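Local coordinates for tail spike protein gp49 (Pseudomonas phage LKA1, PDB 4RU4) that forms the trimeric tailspike of the phage and acts as a lyase on the O-specific polysaccharide of its Pseudomonas host, at residues T43-A48 against L60-D65; S98-T103 against T109-C114; L142-V147 against T182-L187; A410-N415 against C420-Q425; G517-T522 against A532-R537. All coordinates share one frame; numbering follows the deposited sequence.

Overall arrangement
From the N terminus, contact 1 closes a short loop between helices 38-44 and 55-65. Contact 2 follows, its centre about 15 Å away, and packs strand 98-107 against the corner of the parallel beta-helix that leads into strand 113-120. Contact 3 closes the longest loop, 34 residues, within the first Ig-like region. Contact 4 fastens the loop before strand 420-425 to the strand itself in the lyase-like part, and contact 5 joins two sheets of the C-terminal Ig-like domain. All five lie in series, none nesting or crossing. Contacts 1 and 5, centres about 87 Å apart, are on opposite sides of the chain's centre; contacts 3 and 4 both reach the second subunit.

Contact 1 of 5, residues T43-A48 against L60-D65; sequences TVYPHA and LQAAVD. With EDO (1,2-ethanediol), chain V.
Tyr45 and Ala62 bring the two backbones nearest, their CA atoms 6.7 Å apart. Residues 43-48 leave the end of a short helix and fold into a type I beta turn from Tyr45 to Ala48, closed by Ala48 N to Tyr45 O, while residues 60-65 form a helical turn opposite. No hydrogen bond joins the two segments. The Tyr45 ring turns an edge to the helix, CD1 lying 4.1 Å from Ala62 CB near the ring plane; Val44 CG1 lies over the centre of one ring face. Further along the turn, His47 also presents its ring edge, with CD2 3.8 Å from Asp65 OD2. Imidazole and carboxylate planes stand 80° apart, and the imidazole NE2 does not touch the carboxylate. Asp65 is held from its own helix instead: Gln61 NE2 donates to OD1 at 3.0 Å, from above the carboxylate plane, and the bend in the Gln61 chain (chi2 65°) carries the amide there. Between the segments sits a 1,2-ethanediol, probably from the crystallisation liquor. His47 N donates to the diol O2 at 2.7 Å, whereas the diol carbons merely pack on the helix, C1 3.7 Å from Ala62 CB. Outside the contact, Tyr45 OH bonds Phe20 O and Gln61 NE2 also reaches Ser84 O. The 43-48 turn packs on the side of helix 55-65 that carries Ala62 and Asp65, and Leu60, Ala63 and Val64 set that helix against strands 70-72, 75-79 and 82-86.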
# COMPACT_ATOMS: atom_id res chain seq x y z
N THR B 43 -37.58 -31.21 28.18
CA THR B 43 -37.82 -30.34 29.32
C THR B 43 -36.60 -29.45 29.56
O THR B 43 -36.72 -28.31 29.99
CB THR B 43 -38.08 -31.18 30.55
OG1 THR B 43 -39.34 -31.85 30.37
CG2 THR B 43 -38.14 -30.31 31.78
N VAL B 44 -35.41 -29.98 29.28
CA VAL B 44 -34.17 -29.23 29.49
C VAL B 44 -33.76 -28.54 28.18
O VAL B 44 -33.37 -27.35 28.18
CB VAL B 44 -33.05 -30.15 30.00
CG1 VAL B 44 -31.72 -29.38 30.15
CG2 VAL B 44 -33.46 -30.83 31.33
N TYR B 45 -33.85 -29.28 27.07
CA TYR B 45 -33.48 -28.74 25.75
C TYR B 45 -34.67 -28.83 24.77
O TYR B 45 -34.82 -29.82 24.07
CB TYR B 45 -32.31 -29.53 25.16
CG TYR B 45 -31.11 -29.67 26.06
CD1 TYR B 45 -30.29 -28.58 26.33
CD2 TYR B 45 -30.77 -30.89 26.62
CE1 TYR B 45 -29.18 -28.69 27.15
CE2 TYR B 45 -29.63 -31.00 27.46
CZ TYR B 45 -28.85 -29.90 27.71
OH TYR B 45 -27.72 -29.99 28.52
N PRO B 46 -35.51 -27.80 24.74
CA PRO B 46 -36.76 -27.90 23.96
C PRO B 46 -36.51 -28.21 22.50
O PRO B 46 -37.32 -28.87 21.88
CB PRO B 46 -37.39 -26.53 24.13
CG PRO B 46 -36.79 -26.00 25.41
CD PRO B 46 -35.40 -26.51 25.45
N HIS B 47 -35.38 -27.79 21.95
CA HIS B 47 -35.19 -28.02 20.52
C HIS B 47 -34.27 -29.21 20.18
O HIS B 47 -33.85 -29.38 19.03
CB HIS B 47 -34.80 -26.71 19.81
CG HIS B 47 -35.82 -25.63 19.99
ND1 HIS B 47 -37.17 -25.83 19.76
CD2 HIS B 47 -35.70 -24.34 20.40
CE1 HIS B 47 -37.83 -24.71 20.01
NE2 HIS B 47 -36.96 -23.80 20.40
N ALA B 48 -34.01 -30.06 21.16
CA ALA B 48 -33.40 -31.36 20.89
C ALA B 48 -34.34 -32.17 19.99
O ALA B 48 -35.56 -32.15 20.17
CB ALA B 48 -33.18 -32.11 22.20
N LEU B 60 -24.77 -26.01 23.67
CA LEU B 60 -24.30 -24.84 22.93
C LEU B 60 -25.46 -24.16 22.26
O LEU B 60 -25.57 -22.94 22.30
CB LEU B 60 -23.30 -25.26 21.86
CG LEU B 60 -21.84 -25.29 22.28
CD1 LEU B 60 -21.06 -26.09 21.25
CD2 LEU B 60 -21.34 -23.85 22.38
N GLN B 61 -26.34 -24.95 21.65
CA GLN B 61 -27.53 -24.36 21.01
C GLN B 61 -28.41 -23.64 22.02
O GLN B 61 -28.92 -22.55 21.74
CB GLN B 61 -28.35 -25.41 20.23
CG GLN B 61 -29.51 -24.78 19.44
CD GLN B 61 -29.00 -23.87 18.32
OE1 GLN B 61 -28.33 -24.32 17.39
NE2 GLN B 61 -29.29 -22.58 18.43
N ALA B 62 -28.58 -24.25 23.19
CA ALA B 62 -29.40 -23.63 24.25
C ALA B 62 -28.77 -22.34 24.76
O ALA B 62 -29.48 -21.35 25.07
CB ALA B 62 -29.64 -24.61 25.42
N ALA B 63 -27.44 -22.33 24.84
CA ALA B 63 -26.74 -21.12 25.26
C ALA B 63 -26.97 -19.99 24.25
O ALA B 63 -27.28 -18.85 24.64
CB ALA B 63 -25.22 -21.39 25.42
N VAL B 64 -26.79 -20.30 22.97
CA VAL B 64 -27.10 -19.34 21.92
C VAL B 64 -28.55 -18.87 22.03
O VAL B 64 -28.83 -17.68 21.95
CB VAL B 64 -26.83 -19.93 20.51
CG1 VAL B 64 -27.47 -19.07 19.43
CG2 VAL B 64 -25.32 -20.08 20.28
N ASP B 65 -29.46 -19.82 22.24
CA ASP B 65 -30.88 -19.52 22.30
C ASP B 65 -31.24 -18.60 23.46
O ASP B 65 -32.28 -17.95 23.44
CB ASP B 65 -31.71 -20.80 22.42
CG ASP B 65 -31.79 -21.57 21.09
OD1 ASP B 65 -31.34 -21.03 20.07
OD2 ASP B 65 -32.31 -22.70 21.08
C1 EDO V . -30.90 -26.61 22.57
O1 EDO V . -30.71 -27.95 22.17
C2 EDO V . -32.20 -26.16 21.93
O2 EDO V . -33.25 -26.38 22.86

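Contact 2 of 5, residues S98-T103 against T109-C114; sequences SIIRPT and TSVLSC
Ile100, Pro102, Val111 and Leu112 make this contact through methyl and methylene groups, without a hydrogen bond between the segments. Val111 is the hub. Its CG2, beside its own backbone N, meets Pro102 CG at 3.7 Å, and the two side chains cross at about a right angle. The other branch, CG1, set anti to the backbone N (chi1 -177°), reaches Ile100 CG2 at 3.9 Å; here the two side chains run past each other in opposite directions. A looser touch joins Ile100 CD1 to Leu112 CD2 at 4.5 Å, made by the far end of the leucine.

The backbone bonds lie elsewhere. Ile100 pairs with Gln212 and Val214 in the next coil, whereas Ser113 and Cys114 already belong to a strand on another face after the chain has turned its corner. Ile79 and Ile83 extend the apolar patch around Ile100, and Ile83 also touches Leu112. Arg101, whose side chain starts off away from 109-114, forms a salt bridge with Asp76.

A strand of the parallel beta-helix is thus packed, by buried aliphatic groups, on the corner that leads to another face. With no directional bond between them, the fit depends on the shapes of the branched side chains and the proline ring.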
# COMPACT_ATOMS: atom_id res chain seq x y z
N SER B 98 -10.61 -23.57 22.13
CA SER B 98 -12.06 -23.62 22.23
C SER B 98 -12.57 -24.20 20.91
O SER B 98 -12.79 -23.46 19.92
CB SER B 98 -12.64 -22.22 22.48
OG SER B 98 -12.30 -21.72 23.76
N ILE B 99 -12.72 -25.52 20.89
CA ILE B 99 -12.97 -26.25 19.65
C ILE B 99 -14.39 -26.73 19.51
O ILE B 99 -14.94 -27.37 20.42
CB ILE B 99 -12.03 -27.47 19.58
CG1 ILE B 99 -10.59 -26.99 19.42
CG2 ILE B 99 -12.42 -28.43 18.45
CD1 ILE B 99 -9.56 -28.04 19.86
N ILE B 100 -15.00 -26.41 18.37
CA ILE B 100 -16.31 -26.95 18.01
C ILE B 100 -16.11 -27.96 16.87
O ILE B 100 -15.55 -27.62 15.82
CB ILE B 100 -17.29 -25.84 17.54
CG1 ILE B 100 -17.53 -24.82 18.65
CG2 ILE B 100 -18.60 -26.44 17.06
CD1 ILE B 100 -18.22 -23.52 18.14
N ARG B 101 -16.55 -29.19 17.08
CA ARG B 101 -16.14 -30.31 16.22
C ARG B 101 -17.33 -31.16 15.82
O ARG B 101 -17.82 -31.96 16.62
CB ARG B 101 -15.11 -31.20 16.95
CG ARG B 101 -14.45 -32.26 16.04
CD ARG B 101 -13.65 -33.30 16.85
NE ARG B 101 -12.61 -32.64 17.63
CZ ARG B 101 -11.40 -32.33 17.15
NH1 ARG B 101 -11.08 -32.62 15.89
NH2 ARG B 101 -10.52 -31.72 17.91
N PRO B 102 -17.82 -31.00 14.58
CA PRO B 102 -18.82 -31.92 14.04
C PRO B 102 -18.40 -33.39 14.18
O PRO B 102 -17.24 -33.73 13.91
CB PRO B 102 -18.86 -31.52 12.56
CG PRO B 102 -18.66 -30.01 12.63
CD PRO B 102 -17.59 -29.85 13.69
N THR B 103 -19.32 -34.27 14.57
CA THR B 103 -18.98 -35.68 14.71
C THR B 103 -19.27 -36.39 13.39
O THR B 103 -19.77 -35.78 12.44
CB THR B 103 -19.83 -36.36 15.80
OG1 THR B 103 -21.19 -36.34 15.39
CG2 THR B 103 -19.72 -35.61 17.11
N THR B 109 -26.10 -27.87 7.12
CA THR B 109 -25.45 -27.12 6.06
C THR B 109 -24.19 -26.42 6.56
O THR B 109 -23.19 -26.36 5.84
CB THR B 109 -26.45 -26.09 5.50
OG1 THR B 109 -27.58 -26.79 4.98
CG2 THR B 109 -25.82 -25.29 4.37
N SER B 110 -24.24 -25.88 7.78
CA SER B 110 -23.15 -25.09 8.34
C SER B 110 -22.85 -25.49 9.79
O SER B 110 -23.75 -25.91 10.53
CB SER B 110 -23.50 -23.58 8.32
OG SER B 110 -23.94 -23.20 7.03
N VAL B 111 -21.60 -25.34 10.19
CA VAL B 111 -21.26 -25.62 11.60
C VAL B 111 -21.87 -24.56 12.52
O VAL B 111 -22.47 -24.88 13.55
CB VAL B 111 -19.74 -25.70 11.84
CG1 VAL B 111 -19.46 -26.06 13.30
CG2 VAL B 111 -19.10 -26.75 10.90
N LEU B 112 -21.71 -23.30 12.14
CA LEU B 112 -22.17 -22.18 12.91
C LEU B 112 -22.83 -21.24 11.90
O LEU B 112 -22.27 -21.01 10.81
CB LEU B 112 -20.95 -21.51 13.55
CG LEU B 112 -21.02 -20.64 14.79
CD1 LEU B 112 -21.84 -21.40 15.84
CD2 LEU B 112 -19.62 -20.36 15.33
N SER B 113 -24.01 -20.73 12.22
CA SER B 113 -24.69 -19.87 11.26
C SER B 113 -25.59 -18.84 11.91
O SER B 113 -26.21 -19.09 12.96
CB SER B 113 -25.48 -20.68 10.22
OG SER B 113 -26.54 -21.39 10.83
N CYS B 114 -25.66 -17.67 11.28
CA CYS B 114 -26.61 -16.64 11.69
C CYS B 114 -27.22 -16.02 10.44
O CYS B 114 -26.48 -15.64 9.52
CB CYS B 114 -25.95 -15.55 12.53
SG CYS B 114 -27.21 -14.43 13.23

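Contact 3 of 5, residues L142-V147 against T182-L187; sequences LVAGDV and TIRSAL
Arg184 lays its guanidinium group against Gly145, in a type II beta turn that runs from Val143 to Asp146 within an Ig-like domain. Thr182 and Ile183, which begin the second segment, finish strand 180-183; Ile183 packs on Phe148 of the strand that follows the turn. Arg184 then leaves the strand and carries the whole contact. Its chain is extended from CG to NE, which takes the planar end out to the turn. There Gly145 N stands 3.6 Å above one guanidinium face, offset toward the rim, and lies over the flat group without bonding to it. NH1 comes nearest to Gly145 CA, and NH2 is 4.1 Å from Ala144 CB, met obliquely. The charge is answered outside the segments: NH1 forms a salt bridge with Glu172, and Tyr289 of the second subunit makes a cation-pi contact with Arg184. Next in sequence, Ser185 reaches the same subunit, its OG bonded to Arg319 NE. Leu187 ends the segment buried against strands 133-135, 147-151 and 168-177. The ends of the turn are tied twice, by the backbone bond from Asp146 N to Val143 O at 3.0 Å and by a bond from Val143 N to Asp146 OD2 of 2.9 Å, which meets the oxygen 60° out of the carboxylate plane.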
# COMPACT_ATOMS: atom_id res chain seq x y z
N LEU B 142 -37.65 3.50 7.74
CA LEU B 142 -36.19 3.70 7.74
C LEU B 142 -35.81 4.91 8.59
O LEU B 142 -36.54 5.90 8.60
CB LEU B 142 -35.70 3.92 6.30
CG LEU B 142 -35.84 2.73 5.35
CD1 LEU B 142 -35.51 3.16 3.93
CD2 LEU B 142 -34.89 1.60 5.80
N VAL B 143 -34.68 4.82 9.30
CA VAL B 143 -34.05 5.98 9.94
C VAL B 143 -32.57 6.02 9.59
O VAL B 143 -32.02 5.05 9.02
CB VAL B 143 -34.19 5.96 11.50
CG1 VAL B 143 -35.64 6.08 11.92
CG2 VAL B 143 -33.55 4.70 12.11
N ALA B 144 -31.91 7.14 9.92
CA ALA B 144 -30.50 7.31 9.62
C ALA B 144 -29.69 6.13 10.15
O ALA B 144 -29.92 5.66 11.27
CB ALA B 144 -29.99 8.62 10.22
N GLY B 145 -28.76 5.63 9.34
CA GLY B 145 -27.92 4.51 9.75
C GLY B 145 -28.49 3.17 9.28
O GLY B 145 -27.79 2.16 9.28
N ASP B 146 -29.76 3.15 8.87
CA ASP B 146 -30.36 1.89 8.42
C ASP B 146 -29.74 1.48 7.08
O ASP B 146 -29.20 2.31 6.36
CB ASP B 146 -31.89 1.99 8.27
CG ASP B 146 -32.64 1.88 9.61
OD1 ASP B 146 -32.03 1.59 10.66
OD2 ASP B 146 -33.87 2.07 9.59
N VAL B 147 -29.84 0.20 6.75
CA VAL B 147 -29.28 -0.34 5.49
C VAL B 147 -30.36 -1.03 4.68
O VAL B 147 -31.17 -1.79 5.21
CB VAL B 147 -28.12 -1.32 5.78
CG1 VAL B 147 -27.62 -2.01 4.49
CG2 VAL B 147 -26.99 -0.56 6.48
N THR B 182 -32.44 10.11 1.74
CA THR B 182 -31.12 10.42 1.22
C THR B 182 -30.14 9.38 1.75
O THR B 182 -30.37 8.77 2.79
CB THR B 182 -30.66 11.87 1.57
OG1 THR B 182 -30.75 12.09 2.99
CG2 THR B 182 -31.52 12.93 0.83
N ILE B 183 -29.05 9.16 1.03
CA ILE B 183 -28.15 8.06 1.39
C ILE B 183 -26.73 8.57 1.53
O ILE B 183 -26.41 9.69 1.06
CB ILE B 183 -28.22 6.92 0.36
CG1 ILE B 183 -27.77 7.42 -1.03
CG2 ILE B 183 -29.65 6.34 0.33
CD1 ILE B 183 -28.01 6.43 -2.17
N ARG B 184 -25.89 7.78 2.19
CA ARG B 184 -24.56 8.25 2.57
C ARG B 184 -23.46 8.16 1.50
O ARG B 184 -22.44 8.83 1.63
CB ARG B 184 -24.13 7.57 3.88
CG ARG B 184 -25.01 7.96 5.06
CD ARG B 184 -24.65 7.21 6.35
NE ARG B 184 -25.29 7.91 7.47
CZ ARG B 184 -25.35 7.42 8.70
NH1 ARG B 184 -24.82 6.25 8.95
NH2 ARG B 184 -25.93 8.10 9.68
N SER B 185 -23.63 7.35 0.46
CA SER B 185 -22.69 7.37 -0.66
C SER B 185 -23.42 7.23 -1.99
O SER B 185 -24.51 6.68 -2.05
CB SER B 185 -21.58 6.31 -0.52
OG SER B 185 -22.11 5.04 -0.17
N ALA B 186 -22.82 7.73 -3.06
CA ALA B 186 -23.48 7.76 -4.38
C ALA B 186 -23.74 6.35 -4.94
O ALA B 186 -22.93 5.44 -4.79
CB ALA B 186 -22.62 8.56 -5.35
N LEU B 187 -24.90 6.18 -5.58
CA LEU B 187 -25.22 4.92 -6.24
C LEU B 187 -24.20 4.56 -7.32
O LEU B 187 -23.80 5.43 -8.10
CB LEU B 187 -26.61 4.99 -6.88
CG LEU B 187 -27.85 5.06 -5.96
CD1 LEU B 187 -29.09 5.18 -6.83
CD2 LEU B 187 -27.99 3.84 -5.01

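Contact 4 of 5, residues A410-N415 against C420-Q425; sequences AVLTTN and CNFLIQ
Leu412 touches both Cys420 and Phe422 with one methyl group. Its CD2 lies 4.2 Å from Cys420 SG and 4.4 Å from Phe422 CZ, approaching the phenyl ring at its edge, near the ring plane. All three residues are buried and no hydrogen bond joins the segments, so the contact is apolar packing with a sulfur at one side. Cys420 and Phe422 are two apart along the strand and point the same way, giving Leu412 a pair of neighbours.

In the next shell, Ile377 touches Leu412 and Cys420, while the Phe422 ring also meets Phe382, planes about 20° apart, and Trp351. Leu412 is held by backbone bonding to Glu446, and just beyond it the chain turns away: Thr413 OG1 accepts from Asn415 N at 3.0 Å, an ST turn that begins the way back toward the strand.

Asn421, on the other side of the strand, bonds through its amide to Thr381 and Asn453. Strand 420-425 runs parallel to 380-385 and 452-463 in one face of the beta-helix, whereas the loop comes from strand 403-405 and is tied to 439-446 of another, so Leu412 packs, buried, between the two faces.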
# COMPACT_ATOMS: atom_id res chain seq x y z
N ALA B 410 -13.31 -17.37 -23.55
CA ALA B 410 -14.24 -16.33 -24.04
C ALA B 410 -14.52 -15.26 -22.98
O ALA B 410 -15.45 -15.40 -22.16
CB ALA B 410 -15.54 -16.95 -24.55
N VAL B 411 -13.72 -14.20 -23.01
CA VAL B 411 -13.64 -13.22 -21.94
C VAL B 411 -14.11 -11.84 -22.39
O VAL B 411 -14.76 -11.11 -21.63
CB VAL B 411 -12.16 -13.12 -21.46
CG1 VAL B 411 -11.96 -11.96 -20.45
CG2 VAL B 411 -11.71 -14.44 -20.86
N LEU B 412 -13.74 -11.49 -23.61
CA LEU B 412 -14.12 -10.23 -24.23
C LEU B 412 -15.16 -10.57 -25.31
O LEU B 412 -14.83 -10.94 -26.45
CB LEU B 412 -12.88 -9.52 -24.81
CG LEU B 412 -11.78 -9.08 -23.81
CD1 LEU B 412 -10.49 -8.51 -24.50
CD2 LEU B 412 -12.30 -8.10 -22.76
N THR B 413 -16.44 -10.53 -24.93
CA THR B 413 -17.49 -11.11 -25.76
C THR B 413 -18.63 -10.12 -25.89
O THR B 413 -18.51 -8.99 -25.45
CB THR B 413 -18.04 -12.39 -25.09
OG1 THR B 413 -18.73 -12.03 -23.89
CG2 THR B 413 -16.89 -13.36 -24.73
N THR B 414 -19.77 -10.57 -26.42
CA THR B 414 -20.93 -9.69 -26.50
C THR B 414 -21.42 -9.27 -25.11
O THR B 414 -22.21 -8.32 -24.98
CB THR B 414 -22.10 -10.33 -27.29
OG1 THR B 414 -22.54 -11.52 -26.63
CG2 THR B 414 -21.66 -10.69 -28.71
N ASN B 415 -20.95 -9.95 -24.07
CA ASN B 415 -21.31 -9.56 -22.69
C ASN B 415 -20.37 -8.49 -22.10
O ASN B 415 -20.62 -7.96 -21.01
CB ASN B 415 -21.36 -10.81 -21.79
CG ASN B 415 -22.55 -11.70 -22.11
OD1 ASN B 415 -23.68 -11.21 -22.23
ND2 ASN B 415 -22.31 -13.02 -22.23
N CYS B 420 -12.94 -1.14 -21.96
CA CYS B 420 -12.02 -1.78 -21.01
C CYS B 420 -10.67 -1.09 -21.00
O CYS B 420 -10.13 -0.80 -22.06
CB CYS B 420 -11.76 -3.23 -21.43
SG CYS B 420 -13.22 -4.26 -21.44
N ASN B 421 -10.11 -0.86 -19.81
CA ASN B 421 -8.75 -0.34 -19.70
C ASN B 421 -7.93 -1.34 -18.88
O ASN B 421 -8.25 -1.61 -17.74
CB ASN B 421 -8.76 1.00 -18.97
CG ASN B 421 -9.74 1.96 -19.56
OD1 ASN B 421 -9.73 2.19 -20.76
ND2 ASN B 421 -10.60 2.51 -18.73
N PHE B 422 -6.90 -1.92 -19.48
CA PHE B 422 -6.04 -2.83 -18.74
C PHE B 422 -4.73 -2.13 -18.47
O PHE B 422 -4.01 -1.73 -19.41
CB PHE B 422 -5.82 -4.12 -19.56
CG PHE B 422 -7.07 -4.92 -19.71
CD1 PHE B 422 -7.53 -5.70 -18.66
CD2 PHE B 422 -7.85 -4.83 -20.86
CE1 PHE B 422 -8.71 -6.40 -18.76
CE2 PHE B 422 -9.01 -5.57 -20.97
CZ PHE B 422 -9.44 -6.33 -19.91
N LEU B 423 -4.43 -1.95 -17.18
CA LEU B 423 -3.29 -1.12 -16.76
C LEU B 423 -2.29 -1.93 -15.98
O LEU B 423 -2.66 -2.53 -14.97
CB LEU B 423 -3.77 0.02 -15.84
CG LEU B 423 -5.00 0.80 -16.32
CD1 LEU B 423 -5.43 1.85 -15.31
CD2 LEU B 423 -4.79 1.42 -17.71
N ILE B 424 -1.03 -1.88 -16.40
CA ILE B 424 0.04 -2.52 -15.64
C ILE B 424 1.00 -1.40 -15.33
O ILE B 424 1.59 -0.80 -16.24
CB ILE B 424 0.75 -3.65 -16.42
CG1 ILE B 424 -0.17 -4.85 -16.65
CG2 ILE B 424 1.99 -4.13 -15.65
CD1 ILE B 424 -1.15 -4.66 -17.81
N GLN B 425 1.12 -1.08 -14.05
CA GLN B 425 1.90 0.09 -13.65
C GLN B 425 2.99 -0.28 -12.66
O GLN B 425 2.72 -0.64 -11.50
CB GLN B 425 1.03 1.20 -13.07
CG GLN B 425 -0.09 1.70 -14.01
CD GLN B 425 -0.84 2.89 -13.41
OE1 GLN B 425 -0.64 3.22 -12.24
NE2 GLN B 425 -1.70 3.54 -14.19

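Contact 5 of 5, residues G517-T522 against A532-R537; sequences GRVQVT and APVTFR
Val519 sets its two methyls against two residues of the facing strand: CG1 meets Ala532 CB at 3.8 Å, and CG2 meets Val534 CG2 at 4.1 Å. The split follows from its first torsion (chi1 174°), which places CG1 anti to the backbone N and CG2 beside it, one branch for each neighbour. Val519 and Val534 cross obliquely, touching through single methyls. Ala532 takes a second partner from the same strand, since Val521 CG1 comes within 3.9 Å of its CB. A single small side chain therefore lies against Val519 and Val521, and the CA atoms of Val521 and Ala532, 7.1 Å apart, are the nearest pair of the two backbones.

The strands run antiparallel in sense, at 160°, with axes 8.7 Å apart, the spacing of packed sheets and well beyond that of bonded neighbours. Their backbone bonds accordingly go to separate partners. Val519 pairs with Leu593 and Val521 with Asn591 of strand 590-600, while Ala532 pairs with Leu575 and Val534 with Ala573 of strand 572-578. The chain thus passes from one sheet to the other of a beta-sandwich in the C-terminal Ig-like domain. Leu575 touches both Val519 and Val534, and Trp595 lies on Val534, extending the apolar layer. Arg518 has a salt bridge to Asp552 and bonds to Thr568 and Pro544 of the third subunit.

Between the sheets there is aliphatic carbon alone in this contact, so its cohesion rests on apolar contact in a partly buried layer, while hydrogen bonding runs within each sheet and Arg518 adds bonds to the third subunit.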
# COMPACT_ATOMS: atom_id res chain seq x y z
N GLY B 517 20.85 5.42 -31.55
CA GLY B 517 22.28 5.21 -31.39
C GLY B 517 23.06 6.10 -32.33
O GLY B 517 22.47 6.92 -33.07
N ARG B 518 24.38 5.95 -32.30
CA ARG B 518 25.29 6.71 -33.15
C ARG B 518 26.05 5.71 -34.02
O ARG B 518 26.77 4.87 -33.49
CB ARG B 518 26.26 7.56 -32.31
CG ARG B 518 25.56 8.61 -31.42
CD ARG B 518 26.42 9.09 -30.26
NE ARG B 518 27.73 9.61 -30.69
CZ ARG B 518 28.00 10.89 -30.91
NH1 ARG B 518 27.05 11.81 -30.77
NH2 ARG B 518 29.22 11.26 -31.28
N VAL B 519 25.86 5.81 -35.33
CA VAL B 519 26.52 4.91 -36.28
C VAL B 519 27.54 5.65 -37.15
O VAL B 519 27.20 6.62 -37.83
CB VAL B 519 25.48 4.19 -37.18
CG1 VAL B 519 26.18 3.35 -38.27
CG2 VAL B 519 24.55 3.32 -36.32
N GLN B 520 28.79 5.21 -37.10
CA GLN B 520 29.82 5.89 -37.86
C GLN B 520 29.75 5.49 -39.33
O GLN B 520 29.56 4.30 -39.64
CB GLN B 520 31.21 5.60 -37.30
CG GLN B 520 32.30 6.25 -38.11
CD GLN B 520 33.64 6.12 -37.45
OE1 GLN B 520 33.97 6.87 -36.53
NE2 GLN B 520 34.41 5.14 -37.88
N VAL B 521 29.87 6.46 -40.24
CA VAL B 521 30.03 6.17 -41.67
C VAL B 521 31.23 6.95 -42.21
O VAL B 521 31.50 8.04 -41.77
CB VAL B 521 28.77 6.50 -42.51
CG1 VAL B 521 27.56 5.67 -42.04
CG2 VAL B 521 28.44 8.01 -42.49
N THR B 522 31.92 6.37 -43.18
CA THR B 522 33.03 7.06 -43.84
C THR B 522 32.66 7.29 -45.30
O THR B 522 32.27 6.35 -46.02
CB THR B 522 34.31 6.24 -43.75
OG1 THR B 522 34.59 5.97 -42.37
CG2 THR B 522 35.49 6.99 -44.40
N ALA B 532 24.36 2.76 -44.00
CA ALA B 532 24.67 1.74 -43.00
C ALA B 532 23.36 1.20 -42.44
O ALA B 532 22.46 1.95 -42.09
CB ALA B 532 25.52 2.32 -41.88
N PRO B 533 23.26 -0.12 -42.35
CA PRO B 533 21.99 -0.68 -41.90
C PRO B 533 21.91 -0.70 -40.38
O PRO B 533 22.93 -0.81 -39.69
CB PRO B 533 21.99 -2.09 -42.49
CG PRO B 533 23.44 -2.47 -42.51
CD PRO B 533 24.21 -1.17 -42.77
N VAL B 534 20.68 -0.58 -39.88
CA VAL B 534 20.39 -0.69 -38.45
C VAL B 534 19.27 -1.72 -38.31
O VAL B 534 18.33 -1.70 -39.09
CB VAL B 534 19.93 0.69 -37.92
CG1 VAL B 534 19.12 0.55 -36.66
CG2 VAL B 534 21.15 1.60 -37.72
N THR B 535 19.39 -2.63 -37.35
CA THR B 535 18.27 -3.51 -37.00
C THR B 535 17.86 -3.12 -35.58
O THR B 535 18.69 -3.16 -34.68
CB THR B 535 18.70 -5.00 -37.01
OG1 THR B 535 19.18 -5.36 -38.31
CG2 THR B 535 17.54 -5.91 -36.62
N PHE B 536 16.60 -2.74 -35.38
CA PHE B 536 16.16 -2.26 -34.07
C PHE B 536 16.23 -3.37 -33.02
O PHE B 536 15.92 -4.54 -33.31
CB PHE B 536 14.72 -1.76 -34.13
CG PHE B 536 14.47 -0.69 -35.18
CD1 PHE B 536 15.41 0.30 -35.45
CD2 PHE B 536 13.27 -0.69 -35.89
CE1 PHE B 536 15.15 1.29 -36.41
CE2 PHE B 536 13.01 0.28 -36.85
CZ PHE B 536 13.95 1.27 -37.11
N ARG B 537 16.59 -2.98 -31.80
CA ARG B 537 16.62 -3.91 -30.68
C ARG B 537 15.25 -4.55 -30.47
O ARG B 537 15.18 -5.72 -30.12
CB ARG B 537 17.03 -3.19 -29.41
CG ARG B 537 17.18 -4.11 -28.17
CD ARG B 537 17.45 -3.25 -26.89
NE ARG B 537 17.47 -4.10 -25.69
CZ ARG B 537 18.54 -4.77 -25.29
NH1 ARG B 537 19.69 -4.67 -25.97
NH2 ARG B 537 18.48 -5.53 -24.21